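Local structure of putative polysaccharide deacetylase (Bdellovibrio bacteriovorus HD100, 5JP6) at residues N195-M199 / V359-T363; H222-S228 / W271-R277; F299-S305 / Q327-L333; L321-E325 / E351-Y357. The protein probably acts as a zinc-dependent peptidoglycan deacetylase of carbohydrate esterase family 4, removing acetyl groups from cell-wall sugars. The protein carries 1 engineered substitution. All blocks are in the same frame, centred on the assembly; numbering follows the deposited sequence.

Contact 1: N195-M199 / V359-T363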
# COMPACT_ATOMS: atom_id res chain seq x y z
N ASN A 195 17.21 -5.11 9.36
CA ASN A 195 17.91 -3.84 9.02
C ASN A 195 17.61 -3.36 7.62
O ASN A 195 18.43 -2.70 7.03
CB ASN A 195 19.41 -3.97 9.23
CG ASN A 195 20.14 -2.65 9.13
OD1 ASN A 195 19.72 -1.66 9.72
ND2 ASN A 195 21.22 -2.62 8.36
N ALA A 196 16.41 -3.67 7.11
CA ALA A 196 16.00 -3.17 5.81
C ALA A 196 15.31 -1.83 5.94
O ALA A 196 14.49 -1.63 6.84
CB ALA A 196 15.06 -4.14 5.11
N LYS A 197 15.62 -0.92 5.02
CA LYS A 197 14.93 0.37 4.95
C LYS A 197 14.10 0.36 3.67
O LYS A 197 14.41 -0.36 2.73
CB LYS A 197 15.94 1.52 4.93
CG LYS A 197 16.85 1.54 6.13
CD LYS A 197 16.09 1.77 7.43
CE LYS A 197 17.05 1.92 8.61
NZ LYS A 197 17.88 0.68 8.86
N ALA A 198 13.07 1.19 3.65
CA ALA A 198 12.12 1.23 2.53
C ALA A 198 11.62 2.65 2.28
O ALA A 198 11.83 3.54 3.09
CB ALA A 198 10.94 0.30 2.83
N MET A 199 10.96 2.81 1.13
CA MET A 199 10.39 4.07 0.75
C MET A 199 8.83 3.91 0.90
O MET A 199 8.25 2.96 0.33
CB MET A 199 10.79 4.50 -0.67
CG MET A 199 12.26 4.51 -0.95
SD MET A 199 12.60 4.96 -2.64
CE MET A 199 12.41 6.74 -2.54
N VAL A 359 18.94 -4.89 -0.05
CA VAL A 359 17.94 -3.87 -0.02
C VAL A 359 18.58 -2.48 0.03
O VAL A 359 19.44 -2.22 0.86
CB VAL A 359 16.97 -4.06 1.15
CG1 VAL A 359 15.99 -2.87 1.25
CG2 VAL A 359 16.19 -5.37 0.99
N VAL A 360 18.16 -1.61 -0.89
CA VAL A 360 18.70 -0.26 -1.01
C VAL A 360 17.63 0.77 -0.69
O VAL A 360 16.51 0.67 -1.17
CB VAL A 360 19.18 -0.00 -2.45
CG1 VAL A 360 19.55 1.44 -2.68
CG2 VAL A 360 20.35 -0.92 -2.76
N LEU A 361 18.03 1.80 0.06
CA LEU A 361 17.19 2.95 0.27
C LEU A 361 17.65 4.08 -0.65
O LEU A 361 18.84 4.40 -0.67
CB LEU A 361 17.27 3.44 1.71
CG LEU A 361 16.36 4.59 2.09
CD1 LEU A 361 14.92 4.22 1.99
CD2 LEU A 361 16.73 5.08 3.50
N LEU A 362 16.73 4.68 -1.41
CA LEU A 362 17.07 5.86 -2.21
C LEU A 362 16.58 7.08 -1.42
O LEU A 362 15.46 7.08 -0.89
CB LEU A 362 16.40 5.83 -3.59
CG LEU A 362 16.76 4.63 -4.46
CD1 LEU A 362 15.94 4.66 -5.75
CD2 LEU A 362 18.25 4.61 -4.76
N THR A 363 17.41 8.11 -1.38
CA THR A 363 17.11 9.30 -0.62
C THR A 363 17.67 10.52 -1.35
O THR A 363 18.55 10.40 -2.21
CB THR A 363 17.67 9.18 0.81
OG1 THR A 363 17.00 10.11 1.65
CG2 THR A 363 19.19 9.39 0.82
O HOH W 1 14.23 -0.06 0.03
O HOH W 2 18.29 -0.67 3.31
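The carbonyl oxygen Lys197 O receives a 2.7 Å bond from water 1, which gives its second proton to Val360 O at the same length, so the two carbonyls are joined through one bridging molecule. A second water repeats the bridge one step back: it accepts from Lys197 N and donates to Val359 O at 3.1 Å. No direct hydrogen bond links 195-199 to 359-363. Beside the waters the fit is made by methyl groups. Val359 CG1 stands 3.3 Å from Lys197 O and also approaches the methyl of Ala196. Leu361 forks over the loop: with its CG trans to the backbone N (chi1 -176°), CD1 comes to 3.3 Å from Ala198 O while CD2 rests 3.9 Å from Lys197 CB. The Lys197 chain, bent at chi2 and again at chi4, carries its amino end away from this pairing. Further along, Met199 lies across Leu361 and Leu362. Its SD passes 4.0 Å from Leu362 CB, and the bend at chi3 (79°) swings CE to 3.5 Å from Leu362 O, a buried carbonyl that has no hydrogen-bond partner in the model. The contact joins the loop after helix 183-193, which leads into strand 199-202, to strand 358-364; both strands pair with strand 170-176, and Val223 of strand 223-227 also touches Met199 and Leu361. The two segments therefore run side by side without pairing as strands: the waters bridge four backbone groups of Lys197, Val359 and Val360, and beyond them Met199, Leu361 and Leu362 meet through apolar groups, leaving Leu362 O facing a methyl.

Contact 2: H222-S228 / W271-R277. With ZN (zinc ion), chain B.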
# COMPACT_ATOMS: atom_id res chain seq x y z
N HIS A 222 12.85 5.28 7.61
CA HIS A 222 12.43 5.09 6.23
C HIS A 222 12.23 6.43 5.53
O HIS A 222 12.06 7.48 6.16
CB HIS A 222 11.16 4.26 6.20
CG HIS A 222 11.30 2.94 6.88
ND1 HIS A 222 12.12 1.94 6.43
CD2 HIS A 222 10.75 2.49 8.03
CE1 HIS A 222 12.05 0.91 7.25
NE2 HIS A 222 11.21 1.22 8.22
N VAL A 223 12.24 6.37 4.21
CA VAL A 223 11.88 7.51 3.36
C VAL A 223 10.36 7.58 3.28
O VAL A 223 9.70 6.55 3.13
CB VAL A 223 12.58 7.45 1.99
CG1 VAL A 223 11.87 8.33 0.99
CG2 VAL A 223 14.03 7.81 2.14
N ILE A 224 9.81 8.78 3.40
CA ILE A 224 8.38 9.00 3.32
C ILE A 224 8.07 10.17 2.38
O ILE A 224 8.39 11.30 2.69
CB ILE A 224 7.74 9.25 4.68
CG1 ILE A 224 8.15 8.19 5.69
CG2 ILE A 224 6.22 9.34 4.55
CD1 ILE A 224 7.67 8.50 7.10
N GLY A 225 7.45 9.82 1.25
CA GLY A 225 6.87 10.78 0.32
C GLY A 225 5.39 10.56 0.21
O GLY A 225 4.74 10.14 1.16
N SER A 226 4.83 10.82 -0.97
CA SER A 226 3.39 10.72 -1.14
C SER A 226 2.97 10.08 -2.46
O SER A 226 3.75 10.00 -3.37
CB SER A 226 2.74 12.09 -0.91
OG SER A 226 2.96 12.97 -1.98
N HIS A 227 1.72 9.58 -2.48
CA HIS A 227 1.09 8.95 -3.62
C HIS A 227 -0.30 9.57 -3.70
O HIS A 227 -1.06 9.49 -2.75
CB HIS A 227 0.98 7.43 -3.48
CG HIS A 227 0.31 6.73 -4.60
ND1 HIS A 227 0.65 6.93 -5.91
CD2 HIS A 227 -0.64 5.75 -4.61
CE1 HIS A 227 -0.11 6.16 -6.69
NE2 HIS A 227 -0.90 5.45 -5.93
N SER A 228 -0.62 10.19 -4.82
CA SER A 228 -1.98 10.72 -5.04
C SER A 228 -2.86 9.66 -5.65
O SER A 228 -2.38 8.67 -6.24
CB SER A 228 -1.95 12.00 -5.84
OG SER A 228 -1.48 11.76 -7.13
N TRP A 271 8.35 17.31 8.05
CA TRP A 271 9.11 17.10 6.84
C TRP A 271 8.36 16.11 5.96
O TRP A 271 7.43 15.44 6.40
CB TRP A 271 10.51 16.60 7.15
CG TRP A 271 10.58 15.34 7.98
CD1 TRP A 271 10.79 15.26 9.31
CD2 TRP A 271 10.51 14.00 7.51
NE1 TRP A 271 10.85 13.94 9.73
CE2 TRP A 271 10.68 13.14 8.63
CE3 TRP A 271 10.36 13.43 6.24
CZ2 TRP A 271 10.72 11.73 8.50
CZ3 TRP A 271 10.35 12.05 6.11
CH2 TRP A 271 10.52 11.21 7.24
N VAL A 272 8.79 16.06 4.69
CA VAL A 272 8.32 15.12 3.72
C VAL A 272 9.41 14.97 2.68
O VAL A 272 9.92 15.97 2.16
CB VAL A 272 6.97 15.51 3.08
CG1 VAL A 272 6.98 16.91 2.46
CG2 VAL A 272 6.56 14.43 2.08
N ASP A 273 9.85 13.74 2.42
CA ASP A 273 10.92 13.56 1.44
C ASP A 273 10.45 13.97 0.05
O ASP A 273 9.26 13.85 -0.29
CB ASP A 273 11.38 12.10 1.43
CG ASP A 273 12.23 11.77 2.63
OD1 ASP A 273 13.31 12.43 2.79
OD2 ASP A 273 11.87 10.85 3.39
N PRO A 274 11.42 14.41 -0.78
CA PRO A 274 11.07 14.94 -2.13
C PRO A 274 10.89 13.81 -3.12
O PRO A 274 11.59 13.75 -4.12
CB PRO A 274 12.26 15.84 -2.45
CG PRO A 274 13.41 15.17 -1.73
CD PRO A 274 12.81 14.74 -0.42
N VAL A 275 9.97 12.90 -2.80
CA VAL A 275 9.68 11.74 -3.64
C VAL A 275 8.18 11.59 -3.75
O VAL A 275 7.45 11.77 -2.76
CB VAL A 275 10.33 10.44 -3.09
CG1 VAL A 275 11.85 10.66 -2.95
CG2 VAL A 275 9.76 10.00 -1.75
N PHE A 276 7.73 11.31 -4.97
CA PHE A 276 6.32 11.24 -5.28
C PHE A 276 6.06 10.16 -6.30
O PHE A 276 6.90 9.91 -7.17
CB PHE A 276 5.85 12.59 -5.87
CG PHE A 276 4.42 12.58 -6.35
CD1 PHE A 276 3.39 12.65 -5.43
CD2 PHE A 276 4.11 12.42 -7.70
CE1 PHE A 276 2.06 12.62 -5.87
CE2 PHE A 276 2.80 12.39 -8.12
CZ PHE A 276 1.79 12.46 -7.20
N ARG A 277 4.90 9.52 -6.17
CA ARG A 277 4.47 8.52 -7.14
C ARG A 277 3.06 8.89 -7.64
O ARG A 277 2.15 9.16 -6.81
CB ARG A 277 4.48 7.14 -6.48
CG ARG A 277 3.99 6.03 -7.40
CD ARG A 277 4.38 4.69 -6.81
NE ARG A 277 5.78 4.40 -6.96
CZ ARG A 277 6.43 3.49 -6.24
NH1 ARG A 277 5.84 2.92 -5.19
NH2 ARG A 277 7.69 3.16 -6.54
ZN ZN B . -1.62 3.71 -5.11
O HOH W 3 13.42 10.31 5.57
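His227 and Arg277 meet at the tight end of this parallel strand pair. Arg277 N gives a 3.1 Å bond to Ser226 O, and His227 ND1 donates to Arg277 O at 2.8 Å, the acceptor lying near the ring plane although the nitrogen stands 65° out of the plane of that carbonyl. Phe276, on the same face as Ser226, turns a ring edge to the hydroxyl of Ser228, with Phe276 CZ 3.3 Å from Ser228 OG; the hydroxyl of Ser226 bonds His262 instead. Farther back the pairing slackens: Ser226 N to Val275 O is a weak bond of 3.3 Å, and an inverse gamma turn centred on Pro274 lies between the Asp273 bonds and the strand pairing. Asp273 N bonds Ile224 O, while its OD2 accepts from Ile224 N at 2.9 Å through the anti lone pair. Water 3 sits at this end, 2.7 Å from Asp273 OD2, beside partly exposed Trp271, whose CH2 packs against Ile224 CD1. With ND1 donating to a backbone carbonyl, the ring of His227 is fixed in rotation and its NE2 reaches the zinc ion at 2.1 Å. Asp177 and Tyr280 supply the other protein ligands; the tight end thus gives one zinc ligand and holds its orientation, while Arg277 salt-bridges neighbouring Asp176.

Contact 3: F299-S305 / Q327-L333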
# COMPACT_ATOMS: atom_id res chain seq x y z
N PHE A 299 8.73 8.66 -8.98
CA PHE A 299 9.11 7.26 -8.77
C PHE A 299 8.07 6.37 -9.41
O PHE A 299 6.92 6.25 -8.95
CB PHE A 299 9.28 6.96 -7.28
CG PHE A 299 10.60 7.44 -6.75
CD1 PHE A 299 10.81 8.81 -6.53
CD2 PHE A 299 11.65 6.55 -6.55
CE1 PHE A 299 12.03 9.27 -6.13
CE2 PHE A 299 12.88 7.03 -6.12
CZ PHE A 299 13.06 8.39 -5.92
N ALA A 300 8.50 5.65 -10.45
CA ALA A 300 7.73 4.56 -11.01
C ALA A 300 8.34 3.29 -10.36
O ALA A 300 8.75 3.32 -9.21
CB ALA A 300 7.81 4.59 -12.52
N TRP A 301 8.36 2.17 -11.06
CA TRP A 301 8.86 0.89 -10.51
C TRP A 301 9.10 -0.03 -11.73
O TRP A 301 8.61 0.24 -12.82
CB TRP A 301 7.86 0.21 -9.55
CG TRP A 301 6.56 -0.15 -10.21
CD1 TRP A 301 6.25 -1.37 -10.76
CD2 TRP A 301 5.44 0.69 -10.42
NE1 TRP A 301 5.01 -1.31 -11.32
CE2 TRP A 301 4.48 -0.07 -11.12
CE3 TRP A 301 5.15 2.02 -10.10
CZ2 TRP A 301 3.27 0.45 -11.49
CZ3 TRP A 301 3.93 2.53 -10.47
CH2 TRP A 301 3.02 1.74 -11.17
N ASN A 302 9.84 -1.12 -11.51
CA ASN A 302 9.98 -2.15 -12.54
C ASN A 302 9.68 -3.56 -12.07
O ASN A 302 9.60 -4.46 -12.88
CB ASN A 302 11.36 -2.12 -13.19
CG ASN A 302 12.45 -2.50 -12.23
OD1 ASN A 302 12.60 -1.91 -11.17
ND2 ASN A 302 13.22 -3.51 -12.60
N ILE A 303 9.57 -3.76 -10.77
CA ILE A 303 9.29 -5.08 -10.21
C ILE A 303 7.88 -5.02 -9.57
O ILE A 303 7.68 -4.38 -8.53
CB ILE A 303 10.33 -5.51 -9.16
CG1 ILE A 303 11.72 -5.60 -9.76
CG2 ILE A 303 9.94 -6.86 -8.54
CD1 ILE A 303 12.83 -5.61 -8.76
N GLU A 304 6.94 -5.72 -10.20
CA GLU A 304 5.55 -5.79 -9.72
C GLU A 304 5.38 -6.93 -8.71
O GLU A 304 5.91 -8.01 -8.88
CB GLU A 304 4.59 -5.94 -10.88
CG GLU A 304 4.35 -4.54 -11.45
CD GLU A 304 3.96 -4.45 -12.87
OE1 GLU A 304 3.81 -5.50 -13.54
OE2 GLU A 304 3.80 -3.30 -13.32
N SER A 305 4.64 -6.64 -7.65
CA SER A 305 4.18 -7.66 -6.73
C SER A 305 2.84 -8.21 -7.09
O SER A 305 2.51 -9.35 -6.68
CB SER A 305 4.15 -7.13 -5.30
OG SER A 305 3.15 -6.14 -5.14
N GLN A 327 13.82 -9.35 -13.42
CA GLN A 327 14.38 -8.01 -13.57
C GLN A 327 15.83 -7.92 -13.12
O GLN A 327 16.60 -7.13 -13.68
CB GLN A 327 13.54 -6.99 -12.80
CG GLN A 327 12.17 -6.79 -13.38
CD GLN A 327 12.23 -6.12 -14.74
OE1 GLN A 327 12.89 -5.08 -14.91
NE2 GLN A 327 11.60 -6.71 -15.71
N GLY A 328 16.18 -8.65 -12.06
CA GLY A 328 17.54 -8.68 -11.53
C GLY A 328 17.91 -7.58 -10.56
O GLY A 328 18.89 -7.71 -9.81
N ARG A 329 17.19 -6.46 -10.64
CA ARG A 329 17.42 -5.29 -9.79
C ARG A 329 16.26 -4.33 -9.98
O ARG A 329 15.49 -4.44 -10.95
CB ARG A 329 18.72 -4.57 -10.18
CG ARG A 329 18.55 -3.70 -11.42
CD ARG A 329 19.87 -3.06 -11.80
NE ARG A 329 20.75 -3.97 -12.49
CZ ARG A 329 21.98 -3.63 -12.87
NH1 ARG A 329 22.47 -2.44 -12.59
NH2 ARG A 329 22.72 -4.50 -13.53
N GLY A 330 16.14 -3.37 -9.08
CA GLY A 330 15.24 -2.25 -9.31
C GLY A 330 14.32 -1.97 -8.16
O GLY A 330 14.70 -2.15 -7.02
N ILE A 331 13.16 -1.42 -8.50
CA ILE A 331 12.21 -0.87 -7.55
C ILE A 331 10.98 -1.75 -7.52
O ILE A 331 10.36 -1.99 -8.55
CB ILE A 331 11.83 0.58 -7.88
CG1 ILE A 331 13.06 1.49 -7.78
CG2 ILE A 331 10.70 1.08 -6.99
CD1 ILE A 331 12.82 2.91 -8.23
N VAL A 332 10.66 -2.24 -6.31
CA VAL A 332 9.51 -3.13 -6.11
C VAL A 332 8.31 -2.34 -5.63
O VAL A 332 8.44 -1.57 -4.66
CB VAL A 332 9.83 -4.20 -5.04
CG1 VAL A 332 8.67 -5.21 -4.93
CG2 VAL A 332 11.14 -4.91 -5.36
N LEU A 333 7.16 -2.59 -6.24
CA LEU A 333 5.89 -1.97 -5.80
C LEU A 333 5.09 -2.91 -4.90
O LEU A 333 4.61 -3.96 -5.38
CB LEU A 333 5.03 -1.63 -7.02
CG LEU A 333 3.67 -1.03 -6.70
CD1 LEU A 333 3.77 0.31 -5.95
CD2 LEU A 333 2.84 -0.87 -7.96
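Asn302 and Gln327 run antiparallel alongside each other, their amide planes 75° apart, and Asn302 ND2 meets Gln327 OE1 at 2.8 Å in a nearly straight bond (169°). The other N-H of the same amide points in its plane to Arg329 O at 3.0 Å. Asn302 OD1 faces the strand and accepts from Ile331 N at 2.8 Å, which makes the Asn302 side chain a three-bond tie; it is set there by a chi1 of 66°, which tucks CG between backbone N and carbonyl carbon. Trp301 is laid flat over Leu333: Leu333 CD2 sits 3.8 Å from the centroid of the Trp301 six-membered ring, over its face, a CH-pi contact. The indole rotation is held by NE1, which bonds Glu304 OE2 in the ring plane. Ile303 crosses Val332 and runs its CG1 alongside Gln327 CB. Backbone bonds join the parallel strands of this beta-alpha-beta unit, Ile331 O serving both Asn302 N and Ile303 N, while Ser305 OG reaches Leu333 O at 2.6 Å. Polar groups thus pin both ends of the pairing, and the CH-pi contact helps set the Trp301 indole against Tyr280, a zinc ligand whose ring meets it nearly perpendicular.

Contact 4: L321-E325 / E351-Y357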
# COMPACT_ATOMS: atom_id res chain seq x y z
N LEU A 321 8.80 -12.73 -6.21
CA LEU A 321 10.16 -13.21 -6.33
C LEU A 321 10.53 -13.58 -7.77
O LEU A 321 11.64 -13.33 -8.20
CB LEU A 321 10.41 -14.35 -5.35
CG LEU A 321 10.44 -13.97 -3.86
CD1 LEU A 321 10.29 -15.19 -2.97
CD2 LEU A 321 11.72 -13.21 -3.54
N ALA A 322 9.58 -14.15 -8.53
CA ALA A 322 9.83 -14.38 -9.95
C ALA A 322 10.15 -13.06 -10.68
O ALA A 322 11.07 -12.99 -11.48
CB ALA A 322 8.64 -15.06 -10.60
N ASN A 323 9.44 -11.99 -10.33
CA ASN A 323 9.67 -10.71 -10.97
C ASN A 323 10.98 -10.10 -10.52
O ASN A 323 11.67 -9.47 -11.31
CB ASN A 323 8.50 -9.77 -10.73
CG ASN A 323 7.30 -10.10 -11.59
OD1 ASN A 323 7.40 -10.80 -12.60
ND2 ASN A 323 6.13 -9.60 -11.19
N VAL A 324 11.31 -10.24 -9.23
CA VAL A 324 12.64 -9.80 -8.77
C VAL A 324 13.72 -10.49 -9.59
O VAL A 324 14.63 -9.82 -10.12
CB VAL A 324 12.86 -10.12 -7.26
CG1 VAL A 324 14.32 -9.93 -6.87
CG2 VAL A 324 11.94 -9.25 -6.38
N GLU A 325 13.62 -11.81 -9.73
CA GLU A 325 14.63 -12.57 -10.45
C GLU A 325 14.71 -12.23 -11.92
O GLU A 325 15.83 -12.14 -12.49
CB GLU A 325 14.42 -14.07 -10.23
CG GLU A 325 14.53 -14.53 -8.80
CD GLU A 325 15.92 -14.85 -8.31
OE1 GLU A 325 16.91 -14.36 -8.87
OE2 GLU A 325 16.01 -15.62 -7.31
N GLU A 351 13.79 -14.63 1.66
CA GLU A 351 14.09 -15.10 0.29
C GLU A 351 14.99 -14.12 -0.48
O GLU A 351 15.88 -14.58 -1.19
CB GLU A 351 12.83 -15.40 -0.48
CG GLU A 351 12.25 -16.75 -0.14
CD GLU A 351 13.23 -17.86 -0.53
OE1 GLU A 351 13.67 -17.89 -1.71
OE2 GLU A 351 13.58 -18.66 0.37
N LEU A 352 14.81 -12.80 -0.35
CA LEU A 352 15.74 -11.83 -0.99
C LEU A 352 17.15 -12.18 -0.51
O LEU A 352 18.10 -12.24 -1.31
CB LEU A 352 15.41 -10.39 -0.64
CG LEU A 352 14.24 -9.72 -1.30
CD1 LEU A 352 14.14 -8.29 -0.81
CD2 LEU A 352 14.33 -9.80 -2.81
N TYR A 353 17.32 -12.32 0.80
CA TYR A 353 18.61 -12.65 1.36
C TYR A 353 19.17 -13.98 0.81
O TYR A 353 20.32 -14.02 0.32
CB TYR A 353 18.49 -12.71 2.89
CG TYR A 353 19.79 -12.99 3.57
CD1 TYR A 353 20.71 -11.97 3.77
CD2 TYR A 353 20.07 -14.25 4.05
CE1 TYR A 353 21.89 -12.21 4.43
CE2 TYR A 353 21.26 -14.50 4.70
CZ TYR A 353 22.16 -13.47 4.88
OH TYR A 353 23.30 -13.74 5.54
N ASN A 354 18.32 -15.01 0.78
CA ASN A 354 18.70 -16.32 0.27
C ASN A 354 19.16 -16.27 -1.19
O ASN A 354 20.08 -17.01 -1.63
CB ASN A 354 17.59 -17.36 0.43
CG ASN A 354 17.33 -17.79 1.86
OD1 ASN A 354 18.16 -17.60 2.74
ND2 ASN A 354 16.13 -18.37 2.07
N ARG A 355 18.50 -15.42 -1.96
CA ARG A 355 18.72 -15.30 -3.40
C ARG A 355 19.86 -14.36 -3.78
O ARG A 355 20.12 -14.19 -4.97
CB ARG A 355 17.41 -14.91 -4.10
CG ARG A 355 16.34 -15.99 -3.96
CD ARG A 355 14.95 -15.46 -4.26
NE ARG A 355 13.92 -16.48 -4.08
CZ ARG A 355 13.27 -17.12 -5.05
NH1 ARG A 355 13.58 -16.94 -6.31
NH2 ARG A 355 12.35 -18.01 -4.72
N GLY A 356 20.50 -13.75 -2.78
CA GLY A 356 21.67 -12.91 -2.99
C GLY A 356 21.38 -11.46 -3.27
O GLY A 356 22.25 -10.72 -3.73
N TYR A 357 20.16 -11.03 -2.95
CA TYR A 357 19.75 -9.66 -3.19
C TYR A 357 20.06 -8.79 -1.92
O TYR A 357 20.09 -9.30 -0.78
CB TYR A 357 18.27 -9.58 -3.67
CG TYR A 357 18.02 -10.14 -5.06
CD1 TYR A 357 17.76 -11.49 -5.26
CD2 TYR A 357 18.06 -9.32 -6.19
CE1 TYR A 357 17.60 -11.99 -6.53
CE2 TYR A 357 17.90 -9.85 -7.45
CZ TYR A 357 17.69 -11.19 -7.61
OH TYR A 357 17.49 -11.71 -8.88
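Leu321 buries the most surface here, its two methyls packed against the start of 351-357: Leu321 CD1 lies 3.6 Å from Glu351 CB, and CD2 comes near the same atom and the side chain of Arg355. Its own CB stands 4.0 Å above the centre of the Arg355 guanidinium, so the leucine covers one face of a charged plane whose edge is used elsewhere. That edge goes to Glu325, the next most buried residue. NH1 of Arg355 bonds Glu325 OE2 at 2.9 Å, close to the guanidinium plane and on the anti lone pair, the carboxylate being turned 55° against it. Arg355 NE, in turn, holds Glu351 OE1 at 2.8 Å, giving a network of two carboxylates round one arginine. The two helices, 313-327 and 339-354, come before and after strand 330-335 in the chain, and 339-354 ends at a Schellman motif with Gly356 at positive phi, after which Tyr357 points back toward 321-325. Tyr357 OH then donates to the second oxygen, Glu325 OE1, at 2.7 Å, meeting it from above the carboxylate plane. The bend of Glu325 at chi2 (-85°) brings the carboxylate to both donors at once. Next to these polar groups Val324 CG1 sits over the face of the Tyr357 ring, 3.6 Å from its centroid, and also touches Leu352 CD2. Lys169 makes a cation-pi contact with the same tyrosine.

Contact 1 opens first along the chain and closes last; contact 2 lies inside its loop and is complete before contacts 3 and 4 begin, whose segments alternate. Contacts 1, 2 and 3 reach one parallel sheet, their centres 13 to 17 Å apart: Ala198 bonds Val223 and His222 between contacts 1 and 2, and Arg277 bonds Ala300 between contacts 2 and 3. Contact 4 lies on the helical layer outside, about 12 Å from contact 3 between centres, sharing with it helix 313-327, and about 26 Å from contact 2. Strands thus lie inside and helices outside, as in the distorted barrel of the NodB family, with the zinc site beside contacts 2 and 3 and remote from contact 4.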